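Local coordinates for diguanylate cyclase (Pseudomonas aeruginosa, PDB 5M3C), which joins a GGDEF domain to an EAL domain in one chain and, in this model, holds calcium ions and a guanosine-5'-triphosphate molecule, at residues I40-F45 against N108-P113; D58-A63 against F121-S126; M150-S155 against T169-E174. All blocks are in the same frame, centred on the assembly; numbering follows the deposited sequence.

Contact 1 (I40-F45 against N108-P113). With CA (calcium ion), chain G; GTP (guanosine-5'-triphosphate), chain I.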
loop_
_atom_site.group_PDB
_atom_site.type_symbol
_atom_site.label_atom_id
_atom_site.label_comp_id
_atom_site.label_asym_id
_atom_site.label_seq_id
_atom_site.Cartn_x
_atom_site.Cartn_y
_atom_site.Cartn_z
ATOM N N ILE B 40 24.891 19.362 -8.537
ATOM C CA ILE B 40 23.448 19.211 -8.735
ATOM C C ILE B 40 23.108 18.628 -10.102
ATOM O O ILE B 40 23.380 19.241 -11.127
ATOM C CB ILE B 40 22.718 20.559 -8.611
ATOM C CG1 ILE B 40 22.895 21.132 -7.202
ATOM C CG2 ILE B 40 21.245 20.389 -8.949
ATOM C CD1 ILE B 40 22.239 22.482 -7.004
ATOM N N ASP B 41 22.489 17.452 -10.105
ATOM C CA ASP B 41 22.122 16.767 -11.339
ATOM C C ASP B 41 20.607 16.602 -11.408
ATOM O O ASP B 41 20.009 15.958 -10.547
ATOM C CB ASP B 41 22.811 15.402 -11.392
ATOM C CG ASP B 41 22.647 14.709 -12.734
ATOM O OD1 ASP B 41 21.572 14.846 -13.352
ATOM O OD2 ASP B 41 23.592 14.016 -13.169
ATOM N N LEU B 42 19.987 17.187 -12.429
ATOM C CA LEU B 42 18.535 17.130 -12.568
ATOM C C LEU B 42 18.047 15.686 -12.536
ATOM O O LEU B 42 18.722 14.787 -13.034
ATOM C CB LEU B 42 18.084 17.812 -13.865
ATOM C CG LEU B 42 18.309 19.327 -13.952
ATOM C CD1 LEU B 42 17.615 19.912 -15.173
ATOM C CD2 LEU B 42 17.831 20.032 -12.689
ATOM N N ASP B 43 16.873 15.475 -11.945
ATOM C CA ASP B 43 16.302 14.135 -11.803
ATOM C C ASP B 43 15.421 13.745 -12.990
ATOM O O ASP B 43 14.510 14.479 -13.368
ATOM C CB ASP B 43 15.482 14.043 -10.515
ATOM C CG ASP B 43 16.348 13.955 -9.276
ATOM O OD1 ASP B 43 17.403 13.287 -9.330
ATOM O OD2 ASP B 43 15.970 14.545 -8.243
ATOM N N ARG B 44 15.703 12.579 -13.565
ATOM C CA ARG B 44 14.897 12.029 -14.653
ATOM C C ARG B 44 14.478 13.105 -15.652
ATOM O O ARG B 44 13.297 13.257 -15.962
ATOM C CB ARG B 44 13.664 11.318 -14.087
ATOM C CG ARG B 44 13.996 10.079 -13.266
ATOM N N PHE B 45 15.462 13.841 -16.156
ATOM C CA PHE B 45 15.215 14.916 -17.111
ATOM C C PHE B 45 15.030 14.367 -18.527
ATOM O O PHE B 45 14.469 15.043 -19.391
ATOM C CB PHE B 45 16.371 15.920 -17.080
ATOM C CG PHE B 45 16.041 17.252 -17.696
ATOM C CD1 PHE B 45 15.255 18.170 -17.017
ATOM C CD2 PHE B 45 16.529 17.593 -18.946
ATOM C CE1 PHE B 45 14.953 19.398 -17.578
ATOM C CE2 PHE B 45 16.234 18.820 -19.512
ATOM C CZ PHE B 45 15.444 19.725 -18.828
ATOM N N ASN B 108 14.745 23.287 -2.017
ATOM C CA ASN B 108 13.409 23.860 -1.963
ATOM C C ASN B 108 13.115 24.734 -3.181
ATOM O O ASN B 108 11.961 25.086 -3.434
ATOM C CB ASN B 108 13.237 24.677 -0.684
ATOM C CG ASN B 108 11.786 25.018 -0.402
ATOM O OD1 ASN B 108 10.887 24.209 -0.647
ATOM N ND2 ASN B 108 11.548 26.220 0.119
ATOM N N ALA B 109 14.154 25.082 -3.931
ATOM C CA ALA B 109 13.983 25.871 -5.146
ATOM C C ALA B 109 13.285 25.050 -6.224
ATOM O O ALA B 109 12.705 25.600 -7.162
ATOM C CB ALA B 109 15.329 26.373 -5.648
ATOM N N PHE B 110 13.350 23.728 -6.080
ATOM C CA PHE B 110 12.719 22.807 -7.023
ATOM C C PHE B 110 11.305 22.413 -6.595
ATOM O O PHE B 110 10.624 21.665 -7.301
ATOM C CB PHE B 110 13.575 21.548 -7.185
ATOM C CG PHE B 110 14.851 21.778 -7.940
ATOM C CD1 PHE B 110 14.866 21.747 -9.326
ATOM C CD2 PHE B 110 16.034 22.033 -7.268
ATOM C CE1 PHE B 110 16.037 21.964 -10.026
ATOM C CE2 PHE B 110 17.209 22.249 -7.962
ATOM C CZ PHE B 110 17.210 22.214 -9.344
ATOM N N THR B 111 10.868 22.910 -5.442
ATOM C CA THR B 111 9.530 22.613 -4.943
ATOM C C THR B 111 8.474 23.192 -5.876
ATOM O O THR B 111 7.572 22.488 -6.325
ATOM C CB THR B 111 9.321 23.178 -3.529
ATOM O OG1 THR B 111 10.002 22.347 -2.581
ATOM N N ALA B 112 8.596 24.480 -6.171
ATOM C CA ALA B 112 7.694 25.127 -7.117
ATOM C C ALA B 112 8.000 24.662 -8.538
ATOM O O ALA B 112 9.134 24.295 -8.847
ATOM C CB ALA B 112 7.821 26.640 -7.018
ATOM N N PRO B 113 6.986 24.683 -9.414
ATOM C CA PRO B 113 7.219 24.294 -10.794
ATOM C C PRO B 113 7.948 25.399 -11.541
ATOM O O PRO B 113 8.168 26.475 -10.988
ATOM C CB PRO B 113 5.807 24.103 -11.350
ATOM C CG PRO B 113 4.934 24.979 -10.512
ATOM C CD PRO B 113 5.636 25.235 -9.208
HETATM CA CA CA G . 20.080 13.744 -14.616
HETATM P PG GTP I . 18.885 10.570 -13.635
HETATM O O1G GTP I . 19.352 9.138 -13.534
HETATM O O2G GTP I . 17.997 11.024 -12.503
HETATM O O3G GTP I . 19.976 11.555 -13.979
HETATM O O3B GTP I . 17.873 10.603 -14.888
HETATM P PB GTP I . 18.206 11.438 -16.224
HETATM O O1B GTP I . 17.234 11.020 -17.301
HETATM O O2B GTP I . 18.330 12.900 -15.866
HETATM O O3A GTP I . 19.655 10.833 -16.593
HETATM P PA GTP I . 20.768 11.668 -17.403
HETATM O O1A GTP I . 21.623 10.692 -18.175
HETATM O O2A GTP I . 21.418 12.663 -16.467
HETATM O "O5'" GTP I . 19.883 12.482 -18.458
HETATM C "C5'" GTP I . 20.298 13.783 -18.837
HETATM C "C4'" GTP I . 19.252 14.338 -19.781
HETATM O "O4'" GTP I . 19.426 15.749 -19.913
HETATM C "C3'" GTP I . 19.376 13.719 -21.169
HETATM O "O3'" GTP I . 18.146 13.105 -21.564
HETATM C "C2'" GTP I . 19.721 14.877 -22.080
HETATM O "O2'" GTP I . 19.051 14.793 -23.340
HETATM C "C1'" GTP I . 19.261 16.087 -21.287
HETATM N N9 GTP I . 20.046 17.277 -21.663
HETATM C C8 GTP I . 21.365 17.460 -21.482
HETATM N N7 GTP I . 21.736 18.677 -21.958
HETATM C C5 GTP I . 20.638 19.279 -22.451
HETATM C C6 GTP I . 20.319 20.568 -23.098
HETATM O O6 GTP I . 21.215 21.412 -23.298
HETATM N N1 GTP I . 19.048 20.803 -23.457
HETATM C C2 GTP I . 18.067 19.904 -23.246
HETATM N N2 GTP I . 16.804 20.206 -23.634
HETATM N N3 GTP I . 18.289 18.704 -22.659
HETATM C C4 GTP I . 19.527 18.348 -22.252
#
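A small, buried apolar contact brings the ring of F110 against L42 and I40, behind the strand that carries the calcium and nucleotide site of the GGDEF domain. F110 sits in the loop that follows helix 96-108, and its phenyl group is the whole contribution of that loop. Its first torsion, chi1 -71°, puts the ring opposite the backbone carbonyl carbon, and from there it reaches out to the strand. L42 meets it with the CD2 methyl, 3.7 Å from F110 CE1, and the two side chains cross at about a right angle. I40 adds a looser touch at the end of the ring, where its CG2 is 4.4 Å from F110 CZ. Both methyls approach the ring obliquely.

L42 has two jobs, because its side chain joins the core while its backbone faces the metal. L42 O lies 2.3 Å from the calcium ion. D41, one residue earlier, turns its carboxylate to the same ion, away from the F110 side, and binds with OD1 at 2.2 Å. Three oxygens of guanosine-5'-triphosphate, O3G, O2B and O2A, join them on the metal, together with D84. Beyond the strand the backbone turns and offers two N-H groups to the phosphates. R44 N gives GTP O2G a nearly straight hydrogen bond of 3.0 Å, and F45 N bonds to GTP O2B at 161°. The edge of the F45 ring lies against the ribose, near O4' and C1'.

Strand 35-43 runs antiparallel between strands 85-90 and 119-132, and A125 of the latter touches both I40 and F110. Helix 54-70 closes the same hydrophobic layer, with I64 lying against both L42 and F110.

Contact 2 (D58-A63 against F121-S126). With GTP (guanosine-5'-triphosphate), chain I.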
loop_
_atom_site.group_PDB
_atom_site.type_symbol
_atom_site.label_atom_id
_atom_site.label_comp_id
_atom_site.label_asym_id
_atom_site.label_seq_id
_atom_site.Cartn_x
_atom_site.Cartn_y
_atom_site.Cartn_z
ATOM N N ASP B 58 14.919 23.148 -22.881
ATOM C CA ASP B 58 15.879 24.250 -22.863
ATOM C C ASP B 58 15.364 25.381 -21.990
ATOM O O ASP B 58 16.076 25.886 -21.119
ATOM C CB ASP B 58 16.131 24.780 -24.280
ATOM C CG ASP B 58 17.189 23.988 -25.025
ATOM O OD1 ASP B 58 17.453 22.829 -24.640
ATOM O OD2 ASP B 58 17.756 24.528 -26.002
ATOM N N LEU B 59 14.121 25.783 -22.241
ATOM C CA LEU B 59 13.463 26.807 -21.437
ATOM C C LEU B 59 13.454 26.390 -19.967
ATOM O O LEU B 59 13.676 27.214 -19.075
ATOM C CB LEU B 59 12.033 27.040 -21.935
ATOM N N LEU B 60 13.204 25.107 -19.719
ATOM C CA LEU B 60 13.237 24.580 -18.358
ATOM C C LEU B 60 14.623 24.712 -17.731
ATOM O O LEU B 60 14.747 25.122 -16.579
ATOM C CB LEU B 60 12.790 23.118 -18.329
ATOM C CG LEU B 60 11.284 22.886 -18.457
ATOM C CD1 LEU B 60 10.972 21.399 -18.406
ATOM C CD2 LEU B 60 10.527 23.628 -17.365
ATOM N N LEU B 61 15.662 24.361 -18.483
ATOM C CA LEU B 61 17.032 24.492 -17.989
ATOM C C LEU B 61 17.350 25.951 -17.695
ATOM O O LEU B 61 17.869 26.283 -16.625
ATOM C CB LEU B 61 18.032 23.939 -19.006
ATOM C CG LEU B 61 18.035 22.421 -19.191
ATOM C CD1 LEU B 61 18.909 22.027 -20.372
ATOM C CD2 LEU B 61 18.501 21.729 -17.921
ATOM N N LYS B 62 17.036 26.819 -18.653
ATOM C CA LYS B 62 17.236 28.253 -18.484
ATOM C C LYS B 62 16.529 28.731 -17.222
ATOM O O LYS B 62 17.092 29.491 -16.432
ATOM C CB LYS B 62 16.707 29.014 -19.702
ATOM C CG LYS B 62 17.083 30.488 -19.721
ATOM N N ALA B 63 15.295 28.270 -17.037
ATOM C CA ALA B 63 14.487 28.657 -15.881
ATOM C C ALA B 63 15.096 28.154 -14.577
ATOM O O ALA B 63 15.141 28.880 -13.582
ATOM C CB ALA B 63 13.070 28.128 -16.034
ATOM N N PHE B 121 5.908 23.063 -15.373
ATOM C CA PHE B 121 6.218 21.677 -15.088
ATOM C C PHE B 121 7.137 21.597 -13.880
ATOM O O PHE B 121 7.955 22.492 -13.651
ATOM C CB PHE B 121 6.881 21.039 -16.304
ATOM C CG PHE B 121 6.153 21.298 -17.588
ATOM C CD1 PHE B 121 6.391 22.454 -18.313
ATOM C CD2 PHE B 121 5.225 20.390 -18.067
ATOM C CE1 PHE B 121 5.721 22.697 -19.496
ATOM C CE2 PHE B 121 4.551 20.625 -19.250
ATOM C CZ PHE B 121 4.799 21.780 -19.966
ATOM N N PHE B 122 6.997 20.527 -13.106
ATOM C CA PHE B 122 7.844 20.325 -11.941
ATOM C C PHE B 122 9.026 19.440 -12.294
ATOM O O PHE B 122 8.861 18.334 -12.809
ATOM C CB PHE B 122 7.062 19.681 -10.798
ATOM C CG PHE B 122 5.857 20.464 -10.370
ATOM C CD1 PHE B 122 4.676 20.385 -11.090
ATOM C CD2 PHE B 122 5.900 21.274 -9.245
ATOM C CE1 PHE B 122 3.563 21.101 -10.703
ATOM C CE2 PHE B 122 4.787 21.994 -8.851
ATOM C CZ PHE B 122 3.618 21.907 -9.582
ATOM N N VAL B 123 10.223 19.938 -12.010
ATOM C CA VAL B 123 11.437 19.156 -12.178
ATOM C C VAL B 123 12.129 19.058 -10.825
ATOM O O VAL B 123 11.992 19.944 -9.981
ATOM C CB VAL B 123 12.391 19.788 -13.212
ATOM C CG1 VAL B 123 11.616 20.277 -14.426
ATOM C CG2 VAL B 123 13.170 20.933 -12.591
ATOM N N SER B 124 12.863 17.973 -10.622
ATOM C CA SER B 124 13.542 17.729 -9.359
ATOM C C SER B 124 15.037 17.577 -9.600
ATOM O O SER B 124 15.491 17.592 -10.744
ATOM C CB SER B 124 12.981 16.466 -8.708
ATOM O OG SER B 124 13.674 16.156 -7.517
ATOM N N ALA B 125 15.804 17.432 -8.523
ATOM C CA ALA B 125 17.252 17.295 -8.640
ATOM C C ALA B 125 17.854 16.605 -7.425
ATOM O O ALA B 125 17.296 16.652 -6.331
ATOM C CB ALA B 125 17.891 18.660 -8.837
ATOM N N SER B 126 18.997 15.960 -7.634
ATOM C CA SER B 126 19.751 15.352 -6.545
ATOM C C SER B 126 21.010 16.176 -6.293
ATOM O O SER B 126 21.587 16.740 -7.221
ATOM C CB SER B 126 20.117 13.912 -6.891
ATOM O OG SER B 126 18.967 13.183 -7.277
HETATM P PG GTP I . 18.885 10.570 -13.635
HETATM O O1G GTP I . 19.352 9.138 -13.534
HETATM O O2G GTP I . 17.997 11.024 -12.503
HETATM O O3G GTP I . 19.976 11.555 -13.979
HETATM O O3B GTP I . 17.873 10.603 -14.888
HETATM P PB GTP I . 18.206 11.438 -16.224
HETATM O O1B GTP I . 17.234 11.020 -17.301
HETATM O O2B GTP I . 18.330 12.900 -15.866
HETATM O O3A GTP I . 19.655 10.833 -16.593
HETATM P PA GTP I . 20.768 11.668 -17.403
HETATM O O1A GTP I . 21.623 10.692 -18.175
HETATM O O2A GTP I . 21.418 12.663 -16.467
HETATM O "O5'" GTP I . 19.883 12.482 -18.458
HETATM C "C5'" GTP I . 20.298 13.783 -18.837
HETATM C "C4'" GTP I . 19.252 14.338 -19.781
HETATM O "O4'" GTP I . 19.426 15.749 -19.913
HETATM C "C3'" GTP I . 19.376 13.719 -21.169
HETATM O "O3'" GTP I . 18.146 13.105 -21.564
HETATM C "C2'" GTP I . 19.721 14.877 -22.080
HETATM O "O2'" GTP I . 19.051 14.793 -23.340
HETATM C "C1'" GTP I . 19.261 16.087 -21.287
HETATM N N9 GTP I . 20.046 17.277 -21.663
HETATM C C8 GTP I . 21.365 17.460 -21.482
HETATM N N7 GTP I . 21.736 18.677 -21.958
HETATM C C5 GTP I . 20.638 19.279 -22.451
HETATM C C6 GTP I . 20.319 20.568 -23.098
HETATM O O6 GTP I . 21.215 21.412 -23.298
HETATM N N1 GTP I . 19.048 20.803 -23.457
HETATM C C2 GTP I . 18.067 19.904 -23.246
HETATM N N2 GTP I . 16.804 20.206 -23.634
HETATM N N3 GTP I . 18.289 18.704 -22.659
HETATM C C4 GTP I . 19.527 18.348 -22.252
#
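L60 carries this contact, packing from helix 54-70 onto F121 and V123 of strand 119-132 with the methyls of its two branches. These divide the work. CD1 rests on V123, 4.2 Å from the CG1 methyl, while CD2 stands 4.4 Å from F121 CD1 and meets that ring obliquely. V123 turns CG1 opposite its own carbonyl carbon, chi1 -43°, which brings this methyl out to the leucine. F121 and V123 are two residues apart on an extended backbone and both point toward the helix; F122 between them points away. I48 of helix 45-52 and F114 of strand 114-116 pack against both L60 and V123, filling out the apolar cluster.

A polar contact from the same helix segment goes to the nucleotide, through D58. One carboxylate oxygen, D58 OD1, accepts from two neighbouring donors on the guanine edge. GTP N1 lies 2.8 Å from D58 OD1, and GTP N2 reaches the same oxygen at 2.9 Å. This paired recognition is one that guanine can offer through N1 and its exocyclic amine. L61, three residues along the same helix, brings its CD1 methyl up to the base near N1 and C6.

The arrangement is that of an alpha/beta domain of the nucleotidyl cyclase clan: a helix lies on the central sheet with its leucines and holds the guanine with a carboxylate.

Contact 3 (M150-S155 against T169-E174); sequences MYRAKS and TYLATE. With GTP (guanosine-5'-triphosphate), chain I.
A172 and Y151 meet where the two helices come closest, and L171 with R152 makes a second touch. A172 has the most surface buried here, and its methyl meets the first carbon of the tyrosine side chain, CB to Y151 CB at 4.0 Å. The two backbones come nearest at this same pair, with 6.1 Å between Y151 CA and A172 CA, an approach that the small alanine allows. A172 CB also approaches the ring of Y151, obliquely. On one face of that ring lies the terminal methyl of M150, with CE 3.5 Å above the plane of the Y151 ring and over its centre. The tyrosine is thus placed between a neighbour in its own helix and the helix across from it.

In the other pair, R152 sets out with CG opposite its backbone N, and a bend at its second torsion, 62°, carries the guanidinium over to L171. There L171 CD1 lies over one face of the guanidinium, 4.2 Å from R152 NH2. This is van der Waals contact of a methyl with the flat guanidinium, and the two side chains cross obliquely.

From the same turn of helix, K154 heads elsewhere, toward the nucleotide. Its NZ forms a salt bridge with D43 OD1, also bonds to the backbone oxygens of D41 and L42, and makes only a weak, 3.3 Å hydrogen bond to GTP O2G.

The contact joins the end of helix 139-155 to the early part of helix 168-187, with strand 161-163 between them in the chain. A153 of the first helix faces S126 of strand 119-132 and E162 of strand 161-163, whereas Y151 also touches M176 farther along the second helix.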
loop_
_atom_site.group_PDB
_atom_site.type_symbol
_atom_site.label_atom_id
_atom_site.label_comp_id
_atom_site.label_asym_id
_atom_site.label_seq_id
_atom_site.Cartn_x
_atom_site.Cartn_y
_atom_site.Cartn_z
ATOM N N MET B 150 26.670 13.143 -5.328
ATOM C CA MET B 150 25.483 13.313 -6.154
ATOM C C MET B 150 24.963 11.953 -6.601
ATOM O O MET B 150 23.762 11.709 -6.572
ATOM C CB MET B 150 25.777 14.193 -7.369
ATOM C CG MET B 150 24.615 14.294 -8.343
ATOM S SD MET B 150 24.374 12.793 -9.314
ATOM C CE MET B 150 25.821 12.854 -10.367
ATOM N N TYR B 151 25.868 11.067 -7.009
ATOM C CA TYR B 151 25.480 9.713 -7.404
ATOM C C TYR B 151 24.913 8.942 -6.211
ATOM O O TYR B 151 23.977 8.147 -6.352
ATOM C CB TYR B 151 26.667 8.960 -8.020
ATOM C CG TYR B 151 26.932 9.331 -9.464
ATOM C CD1 TYR B 151 25.957 9.146 -10.435
ATOM C CD2 TYR B 151 28.156 9.859 -9.858
ATOM C CE1 TYR B 151 26.188 9.483 -11.753
ATOM C CE2 TYR B 151 28.396 10.199 -11.177
ATOM C CZ TYR B 151 27.407 10.008 -12.118
ATOM O OH TYR B 151 27.633 10.337 -13.434
ATOM N N ARG B 152 25.478 9.185 -5.035
ATOM C CA ARG B 152 24.947 8.602 -3.809
ATOM C C ARG B 152 23.514 9.074 -3.575
ATOM O O ARG B 152 22.614 8.266 -3.369
ATOM C CB ARG B 152 25.824 8.983 -2.617
ATOM C CG ARG B 152 25.337 8.448 -1.281
ATOM C CD ARG B 152 25.312 6.929 -1.255
ATOM N NE ARG B 152 25.409 6.411 0.108
ATOM C CZ ARG B 152 25.319 5.126 0.433
ATOM N NH1 ARG B 152 25.421 4.753 1.703
ATOM N NH2 ARG B 152 25.124 4.212 -0.507
ATOM N N ALA B 153 23.305 10.385 -3.610
ATOM C CA ALA B 153 21.962 10.940 -3.490
ATOM C C ALA B 153 21.071 10.341 -4.564
ATOM O O ALA B 153 19.874 10.140 -4.360
ATOM C CB ALA B 153 22.000 12.454 -3.624
ATOM N N LYS B 154 21.671 10.061 -5.714
ATOM C CA LYS B 154 20.960 9.470 -6.840
ATOM C C LYS B 154 20.521 8.045 -6.511
ATOM O O LYS B 154 19.443 7.624 -6.918
ATOM C CB LYS B 154 21.851 9.469 -8.089
ATOM C CG LYS B 154 21.147 9.872 -9.376
ATOM C CD LYS B 154 20.668 11.316 -9.331
ATOM C CE LYS B 154 20.524 11.894 -10.727
ATOM N NZ LYS B 154 19.724 13.149 -10.747
ATOM N N SER B 155 21.352 7.308 -5.775
ATOM C CA SER B 155 21.050 5.908 -5.454
ATOM C C SER B 155 20.170 5.739 -4.211
ATOM O O SER B 155 19.288 4.882 -4.187
ATOM C CB SER B 155 22.341 5.102 -5.281
ATOM O OG SER B 155 22.957 5.366 -4.031
ATOM N N THR B 169 33.090 7.197 -3.795
ATOM C CA THR B 169 33.599 7.159 -5.166
ATOM C C THR B 169 33.532 5.752 -5.757
ATOM O O THR B 169 32.991 5.554 -6.845
ATOM C CB THR B 169 35.050 7.670 -5.253
ATOM O OG1 THR B 169 35.845 7.044 -4.239
ATOM C CG2 THR B 169 35.099 9.177 -5.071
ATOM N N TYR B 170 34.082 4.781 -5.034
ATOM C CA TYR B 170 34.090 3.388 -5.485
ATOM C C TYR B 170 32.680 2.869 -5.773
ATOM O O TYR B 170 32.432 2.244 -6.809
ATOM C CB TYR B 170 34.765 2.499 -4.439
ATOM C CG TYR B 170 34.564 1.017 -4.671
ATOM C CD1 TYR B 170 35.417 0.298 -5.502
ATOM C CD2 TYR B 170 33.518 0.337 -4.059
ATOM C CE1 TYR B 170 35.234 -1.057 -5.716
ATOM C CE2 TYR B 170 33.325 -1.017 -4.266
ATOM C CZ TYR B 170 34.185 -1.712 -5.094
ATOM O OH TYR B 170 33.990 -3.062 -5.298
ATOM N N LEU B 171 31.762 3.129 -4.847
ATOM C CA LEU B 171 30.374 2.701 -4.994
ATOM C C LEU B 171 29.773 3.231 -6.290
ATOM O O LEU B 171 29.037 2.524 -6.980
ATOM C CB LEU B 171 29.531 3.190 -3.813
ATOM C CG LEU B 171 29.947 2.720 -2.419
ATOM C CD1 LEU B 171 29.131 3.450 -1.362
ATOM C CD2 LEU B 171 29.792 1.214 -2.278
ATOM N N ALA B 172 30.090 4.483 -6.608
ATOM C CA ALA B 172 29.567 5.136 -7.801
ATOM C C ALA B 172 30.104 4.484 -9.067
ATOM O O ALA B 172 29.345 4.219 -9.999
ATOM C CB ALA B 172 29.919 6.614 -7.787
ATOM N N THR B 173 31.409 4.224 -9.101
ATOM C CA THR B 173 32.016 3.610 -10.276
ATOM C C THR B 173 31.516 2.176 -10.429
ATOM O O THR B 173 31.087 1.781 -11.515
ATOM C CB THR B 173 33.559 3.619 -10.227
ATOM O OG1 THR B 173 34.016 2.672 -9.259
ATOM C CG2 THR B 173 34.090 5.002 -9.876
ATOM N N GLU B 174 31.552 1.403 -9.343
ATOM C CA GLU B 174 31.094 0.006 -9.387
ATOM C C GLU B 174 29.703 -0.114 -10.000
ATOM O O GLU B 174 29.463 -0.952 -10.878
ATOM C CB GLU B 174 31.083 -0.627 -7.991
ATOM C CG GLU B 174 30.076 -1.767 -7.861
ATOM C CD GLU B 174 30.426 -2.775 -6.779
ATOM O OE1 GLU B 174 29.496 -3.242 -6.088
ATOM O OE2 GLU B 174 31.620 -3.113 -6.625
HETATM P PG GTP I . 18.885 10.570 -13.635
HETATM O O1G GTP I . 19.352 9.138 -13.534
HETATM O O2G GTP I . 17.997 11.024 -12.503
HETATM O O3G GTP I . 19.976 11.555 -13.979
HETATM O O3B GTP I . 17.873 10.603 -14.888
HETATM P PB GTP I . 18.206 11.438 -16.224
HETATM O O1B GTP I . 17.234 11.020 -17.301
HETATM O O2B GTP I . 18.330 12.900 -15.866
HETATM O O3A GTP I . 19.655 10.833 -16.593
HETATM P PA GTP I . 20.768 11.668 -17.403
HETATM O O1A GTP I . 21.623 10.692 -18.175
HETATM O O2A GTP I . 21.418 12.663 -16.467
HETATM O "O5'" GTP I . 19.883 12.482 -18.458
HETATM C "C5'" GTP I . 20.298 13.783 -18.837
HETATM C "C4'" GTP I . 19.252 14.338 -19.781
HETATM O "O4'" GTP I . 19.426 15.749 -19.913
HETATM C "C3'" GTP I . 19.376 13.719 -21.169
HETATM O "O3'" GTP I . 18.146 13.105 -21.564
HETATM C "C2'" GTP I . 19.721 14.877 -22.080
HETATM O "O2'" GTP I . 19.051 14.793 -23.340
HETATM C "C1'" GTP I . 19.261 16.087 -21.287
HETATM N N9 GTP I . 20.046 17.277 -21.663
HETATM C C8 GTP I . 21.365 17.460 -21.482
HETATM N N7 GTP I . 21.736 18.677 -21.958
HETATM C C5 GTP I . 20.638 19.279 -22.451
HETATM C C6 GTP I . 20.319 20.568 -23.098
HETATM O O6 GTP I . 21.215 21.412 -23.298
HETATM N N1 GTP I . 19.048 20.803 -23.457
HETATM C C2 GTP I . 18.067 19.904 -23.246
HETATM N N2 GTP I . 16.804 20.206 -23.634
HETATM N N3 GTP I . 18.289 18.704 -22.659
HETATM C C4 GTP I . 19.527 18.348 -22.252
#

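Overall arrangement
Contacts 1 and 2 lie together, their centres about 6 Å apart, and both reach one sheet, in which strands 35-43 and 119-132 are antiparallel neighbours. D43 ties them directly, through its backbone N to S124 O and through OD1 to the hydroxyl of S126. Their segments alternate along the chain, so the two contacts interlock within the GGDEF domain. Contact 3 comes later in sequence, its centre about 19 Å from that of contact 1 and 22 Å from that of contact 2, on helices 139-155 and 168-187. All three include residues at the guanosine-5'-triphosphate: contact 2 at the guanine, contacts 1 and 3 at the phosphates.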